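Local coordinates for hypothetical protein (Parabacteroides merdae, PDB 4OO3) that is of unconfirmed function but is probably an NAD(P)-dependent oxidoreductase, with a Rossmann-fold domain likely to bind the nucleotide and a C-terminal domain built on a mixed beta sheet, at residues Q160-L174 and S319-R331. Numbering follows the deposited sequence.
Sequences QRELSTIPAVYGEQL and SVMKGSKADLVIR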
loop_
_atom_site.group_PDB
_atom_site.type_symbol
_atom_site.label_atom_id
_atom_site.label_comp_id
_atom_site.label_asym_id
_atom_site.label_seq_id
_atom_site.Cartn_x
_atom_site.Cartn_y
_atom_site.Cartn_z
ATOM N N GLN A 160 -16.278 3.074 4.997
ATOM C CA GLN A 160 -16.199 2.066 6.040
ATOM C C GLN A 160 -15.728 2.723 7.340
ATOM O O GLN A 160 -16.360 2.574 8.386
ATOM C CB GLN A 160 -15.243 0.952 5.619
ATOM C CG GLN A 160 -15.760 -0.444 5.890
ATOM C CD GLN A 160 -14.723 -1.505 5.605
ATOM O OE1 GLN A 160 -13.611 -1.207 5.181
ATOM N NE2 GLN A 160 -15.081 -2.752 5.844
ATOM N N ARG A 161 -14.627 3.466 7.261
ATOM C CA ARG A 161 -14.119 4.247 8.396
ATOM C C ARG A 161 -15.198 5.162 8.979
ATOM O O ARG A 161 -15.384 5.200 10.197
ATOM C CB ARG A 161 -12.902 5.077 7.959
ATOM C CG ARG A 161 -12.282 5.989 9.018
ATOM C CD ARG A 161 -10.958 6.525 8.492
ATOM N NE ARG A 161 -10.508 7.768 9.122
ATOM C CZ ARG A 161 -9.399 7.919 9.853
ATOM N NH1 ARG A 161 -8.576 6.906 10.104
ATOM N NH2 ARG A 161 -9.104 9.109 10.350
ATOM N N GLU A 162 -15.900 5.888 8.108
ATOM C CA GLU A 162 -16.931 6.834 8.547
ATOM C C GLU A 162 -18.072 6.147 9.268
ATOM O O GLU A 162 -18.454 6.565 10.360
ATOM C CB GLU A 162 -17.484 7.657 7.379
ATOM C CG GLU A 162 -17.117 9.133 7.460
ATOM C CD GLU A 162 -17.899 9.877 8.526
ATOM O OE1 GLU A 162 -19.122 9.652 8.650
ATOM O OE2 GLU A 162 -17.291 10.699 9.239
ATOM N N LEU A 163 -18.599 5.088 8.653
ATOM C CA LEU A 163 -19.729 4.354 9.208
ATOM C C LEU A 163 -19.396 3.673 10.536
ATOM O O LEU A 163 -20.249 3.595 11.423
ATOM C CB LEU A 163 -20.244 3.325 8.200
ATOM C CG LEU A 163 -20.923 3.882 6.943
ATOM C CD1 LEU A 163 -21.356 2.733 6.048
ATOM C CD2 LEU A 163 -22.117 4.754 7.288
ATOM N N SER A 164 -18.162 3.191 10.668
ATOM C CA SER A 164 -17.723 2.496 11.876
ATOM C C SER A 164 -17.645 3.415 13.091
ATOM O O SER A 164 -17.723 2.945 14.226
ATOM C CB SER A 164 -16.362 1.841 11.652
ATOM O OG SER A 164 -15.312 2.800 11.623
ATOM N N THR A 165 -17.481 4.717 12.849
ATOM C CA THR A 165 -17.464 5.724 13.914
ATOM C C THR A 165 -18.855 6.243 14.305
ATOM O O THR A 165 -18.957 7.108 15.172
ATOM C CB THR A 165 -16.612 6.944 13.519
ATOM O OG1 THR A 165 -17.133 7.514 12.316
ATOM C CG2 THR A 165 -15.159 6.548 13.306
ATOM N N ILE A 166 -19.913 5.725 13.680
ATOM C CA ILE A 166 -21.286 6.132 14.003
ATOM C C ILE A 166 -21.979 5.024 14.812
ATOM O O ILE A 166 -22.429 4.030 14.244
ATOM C CB ILE A 166 -22.101 6.457 12.732
ATOM C CG1 ILE A 166 -21.358 7.491 11.881
ATOM C CG2 ILE A 166 -23.475 6.991 13.107
ATOM C CD1 ILE A 166 -21.990 7.768 10.531
ATOM N N PRO A 167 -22.063 5.195 16.144
ATOM C CA PRO A 167 -22.619 4.162 17.022
ATOM C C PRO A 167 -24.021 3.674 16.640
ATOM O O PRO A 167 -24.329 2.484 16.799
ATOM C CB PRO A 167 -22.662 4.850 18.385
ATOM C CG PRO A 167 -21.599 5.885 18.329
ATOM C CD PRO A 167 -21.541 6.343 16.906
ATOM N N ALA A 168 -24.857 4.591 16.153
ATOM C CA ALA A 168 -26.198 4.243 15.695
ATOM C C ALA A 168 -26.164 3.222 14.560
ATOM O O ALA A 168 -27.051 2.375 14.446
ATOM C CB ALA A 168 -26.940 5.496 15.258
ATOM N N VAL A 169 -25.133 3.303 13.726
ATOM C CA VAL A 169 -24.976 2.388 12.596
ATOM C C VAL A 169 -24.215 1.110 12.980
ATOM O O VAL A 169 -24.713 0.008 12.777
ATOM C CB VAL A 169 -24.243 3.095 11.433
ATOM C CG1 VAL A 169 -24.072 2.159 10.251
ATOM C CG2 VAL A 169 -25.000 4.347 11.019
ATOM N N TYR A 170 -23.018 1.272 13.544
ATOM C CA TYR A 170 -22.070 0.161 13.756
ATOM C C TYR A 170 -22.166 -0.481 15.140
ATOM O O TYR A 170 -21.964 -1.695 15.297
ATOM C CB TYR A 170 -20.648 0.689 13.572
ATOM C CG TYR A 170 -19.548 -0.353 13.456
ATOM C CD1 TYR A 170 -19.610 -1.356 12.501
ATOM C CD2 TYR A 170 -18.413 -0.284 14.255
ATOM C CE1 TYR A 170 -18.593 -2.286 12.371
ATOM C CE2 TYR A 170 -17.387 -1.201 14.127
ATOM C CZ TYR A 170 -17.484 -2.205 13.184
ATOM O OH TYR A 170 -16.472 -3.122 13.052
ATOM N N GLY A 171 -22.464 0.345 16.139
ATOM C CA GLY A 171 -22.394 -0.071 17.524
ATOM C C GLY A 171 -20.964 0.055 17.990
ATOM O O GLY A 171 -20.240 0.944 17.557
ATOM N N GLU A 172 -20.558 -0.844 18.875
ATOM C CA GLU A 172 -19.205 -0.867 19.410
ATOM C C GLU A 172 -18.406 -1.848 18.563
ATOM O O GLU A 172 -18.985 -2.753 17.959
ATOM C CB GLU A 172 -19.259 -1.325 20.869
ATOM C CG GLU A 172 -18.016 -1.064 21.703
ATOM C CD GLU A 172 -18.121 -1.691 23.089
ATOM O OE1 GLU A 172 -19.136 -1.457 23.786
ATOM O OE2 GLU A 172 -17.193 -2.425 23.487
ATOM N N GLN A 173 -17.090 -1.670 18.509
ATOM C CA GLN A 173 -16.221 -2.604 17.790
ATOM C C GLN A 173 -16.090 -3.907 18.588
ATOM O O GLN A 173 -15.649 -3.901 19.740
ATOM C CB GLN A 173 -14.833 -1.988 17.548
ATOM C CG GLN A 173 -13.790 -2.942 16.963
ATOM C CD GLN A 173 -14.151 -3.440 15.577
ATOM O OE1 GLN A 173 -14.353 -2.644 14.666
ATOM N NE2 GLN A 173 -14.225 -4.766 15.406
ATOM N N LEU A 174 -16.468 -5.023 17.976
ATOM C CA LEU A 174 -16.332 -6.305 18.648
ATOM C C LEU A 174 -14.879 -6.747 18.626
ATOM O O LEU A 174 -14.107 -6.321 17.766
ATOM C CB LEU A 174 -17.241 -7.348 18.000
ATOM C CG LEU A 174 -18.730 -6.997 18.034
ATOM C CD1 LEU A 174 -19.566 -8.129 17.465
ATOM C CD2 LEU A 174 -19.174 -6.671 19.448
ATOM N N SER A 319 -13.951 -8.214 2.696
ATOM C CA SER A 319 -13.627 -7.829 4.061
ATOM C C SER A 319 -14.865 -7.670 4.926
ATOM O O SER A 319 -15.962 -7.365 4.432
ATOM C CB SER A 319 -12.819 -6.533 4.083
ATOM O OG SER A 319 -13.594 -5.434 3.643
ATOM N N VAL A 320 -14.670 -7.879 6.223
ATOM C CA VAL A 320 -15.711 -7.669 7.217
ATOM C C VAL A 320 -15.102 -6.950 8.406
ATOM O O VAL A 320 -13.974 -7.245 8.801
ATOM C CB VAL A 320 -16.287 -8.997 7.741
ATOM C CG1 VAL A 320 -17.587 -8.751 8.492
ATOM C CG2 VAL A 320 -16.509 -9.973 6.603
HETATM N N MSE A 321 -15.847 -6.010 8.972
HETATM C CA MSE A 321 -15.506 -5.467 10.286
HETATM C C MSE A 321 -16.778 -5.511 11.086
HETATM O O MSE A 321 -17.797 -4.943 10.697
HETATM C CB MSE A 321 -14.800 -4.110 10.247
HETATM C CG MSE A 321 -15.443 -3.021 9.410
HETATM SE SE MSE A 321 -14.263 -1.430 9.459
HETATM C CE MSE A 321 -14.547 -0.900 11.328
ATOM N N LYS A 322 -16.718 -6.224 12.208
ATOM C CA LYS A 322 -17.908 -6.602 12.951
ATOM C C LYS A 322 -18.127 -5.670 14.124
ATOM O O LYS A 322 -17.277 -5.556 15.000
ATOM C CB LYS A 322 -17.791 -8.055 13.427
ATOM C CG LYS A 322 -17.675 -9.043 12.273
ATOM C CD LYS A 322 -18.121 -10.443 12.652
ATOM C CE LYS A 322 -17.165 -11.063 13.651
ATOM N NZ LYS A 322 -17.145 -12.552 13.581
ATOM N N GLY A 323 -19.263 -4.978 14.107
ATOM C CA GLY A 323 -19.669 -4.105 15.207
ATOM C C GLY A 323 -20.811 -4.749 15.960
ATOM O O GLY A 323 -21.461 -5.657 15.441
ATOM N N SER A 324 -21.061 -4.283 17.181
ATOM C CA SER A 324 -22.121 -4.847 18.027
ATOM C C SER A 324 -23.522 -4.713 17.408
ATOM O O SER A 324 -24.415 -5.503 17.719
ATOM C CB SER A 324 -22.086 -4.230 19.431
ATOM O OG SER A 324 -22.351 -2.840 19.389
ATOM N N LYS A 325 -23.710 -3.728 16.529
ATOM C CA LYS A 325 -24.983 -3.562 15.816
ATOM C C LYS A 325 -24.962 -4.113 14.398
ATOM O O LYS A 325 -25.976 -4.618 13.913
ATOM C CB LYS A 325 -25.382 -2.091 15.756
ATOM C CG LYS A 325 -25.762 -1.488 17.094
ATOM C CD LYS A 325 -26.397 -0.122 16.888
ATOM C CE LYS A 325 -26.441 0.683 18.173
ATOM N NZ LYS A 325 -27.369 0.076 19.161
ATOM N N ALA A 326 -23.821 -4.010 13.722
ATOM C CA ALA A 326 -23.764 -4.362 12.309
ATOM C C ALA A 326 -22.373 -4.721 11.825
ATOM O O ALA A 326 -21.376 -4.227 12.353
ATOM C CB ALA A 326 -24.312 -3.211 11.475
ATOM N N ASP A 327 -22.339 -5.589 10.812
ATOM C CA ASP A 327 -21.141 -5.874 10.029
ATOM C C ASP A 327 -21.079 -4.927 8.831
ATOM O O ASP A 327 -22.064 -4.769 8.104
ATOM C CB ASP A 327 -21.159 -7.315 9.502
ATOM C CG ASP A 327 -21.136 -8.354 10.609
ATOM O OD1 ASP A 327 -20.707 -8.034 11.735
ATOM O OD2 ASP A 327 -21.554 -9.505 10.350
ATOM N N LEU A 328 -19.922 -4.301 8.634
ATOM C CA LEU A 328 -19.644 -3.535 7.416
ATOM C C LEU A 328 -18.825 -4.418 6.480
ATOM O O LEU A 328 -17.760 -4.900 6.854
ATOM C CB LEU A 328 -18.874 -2.259 7.738
ATOM C CG LEU A 328 -19.538 -1.334 8.747
ATOM C CD1 LEU A 328 -18.600 -0.185 9.084
ATOM C CD2 LEU A 328 -20.867 -0.824 8.214
ATOM N N VAL A 329 -19.320 -4.612 5.265
ATOM C CA VAL A 329 -18.809 -5.653 4.374
ATOM C C VAL A 329 -18.459 -5.068 3.015
ATOM O O VAL A 329 -19.274 -4.374 2.408
ATOM C CB VAL A 329 -19.862 -6.778 4.188
ATOM C CG1 VAL A 329 -19.410 -7.805 3.146
ATOM C CG2 VAL A 329 -20.150 -7.454 5.519
ATOM N N ILE A 330 -17.245 -5.352 2.550
ATOM C CA ILE A 330 -16.845 -5.050 1.186
ATOM C C ILE A 330 -16.900 -6.339 0.387
ATOM O O ILE A 330 -16.376 -7.363 0.824
ATOM C CB ILE A 330 -15.401 -4.535 1.086
ATOM C CG1 ILE A 330 -15.186 -3.296 1.960
ATOM C CG2 ILE A 330 -15.050 -4.228 -0.363
ATOM C CD1 ILE A 330 -15.919 -2.069 1.479
ATOM N N ARG A 331 -17.543 -6.279 -0.774
ATOM C CA ARG A 331 -17.450 -7.337 -1.768
ATOM C C ARG A 331 -16.862 -6.757 -3.037
ATOM O O ARG A 331 -17.222 -5.650 -3.457
ATOM C CB ARG A 331 -18.814 -7.938 -2.058
ATOM C CG ARG A 331 -19.411 -8.697 -0.885
ATOM C CD ARG A 331 -20.853 -9.080 -1.169
ATOM N NE ARG A 331 -21.674 -8.947 0.028
ATOM C CZ ARG A 331 -21.706 -9.821 1.026
ATOM N NH1 ARG A 331 -20.963 -10.920 0.992
ATOM N NH2 ARG A 331 -22.488 -9.592 2.070
#
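Leu328 fills the angle between the last turn of helix 155-164 and the ring of Tyr170. Its CD1 lies 3.8 Å from Tyr170 CD1 and meets Leu163 CB. Selenomethionine Met321, on the neighbouring strand, bends at chi3 (-70°), carrying CE to 3.7 Å from Tyr170 CZ. The aliphatic part of Gln160 runs past Met321 and Leu328 in the reverse direction. The Tyr170 ring is sandwiched: Gly323 CA makes a CH-pi contact over one face, 3.6 Å from the ring centroid, and Ser164 CB lies off-centre over the other. CB of Tyr170 points away from the hairpin, but with CG anti to the backbone N (chi1 -167°) the ring turns back over Gly323. Strands 316-322 and 326-332 form a beta hairpin in the mixed sheet of the C-terminal domain, and helix 155-164 packs on one face. The chain after the helix runs alongside the hairpin turn, with a single beta bridge between Gln173 and Gly323. Tyr170 O accepts a hydrogen bond from Lys325 N (2.9 Å) and a weak one from Ala326 N. Ser324 OG, against Gly171, accepts a nearly straight bond from Glu172 N (2.7 Å, 168°). Ser324 N returns a bond to Glu172 O, and Leu174 N donates to Lys322 O. The buried Tyr170 OH donates to Gln173 OE1 (2.7 Å). Gln173 NE2 donates in its own amide plane to a lone pair of Leu174 O, which helps fix the amide.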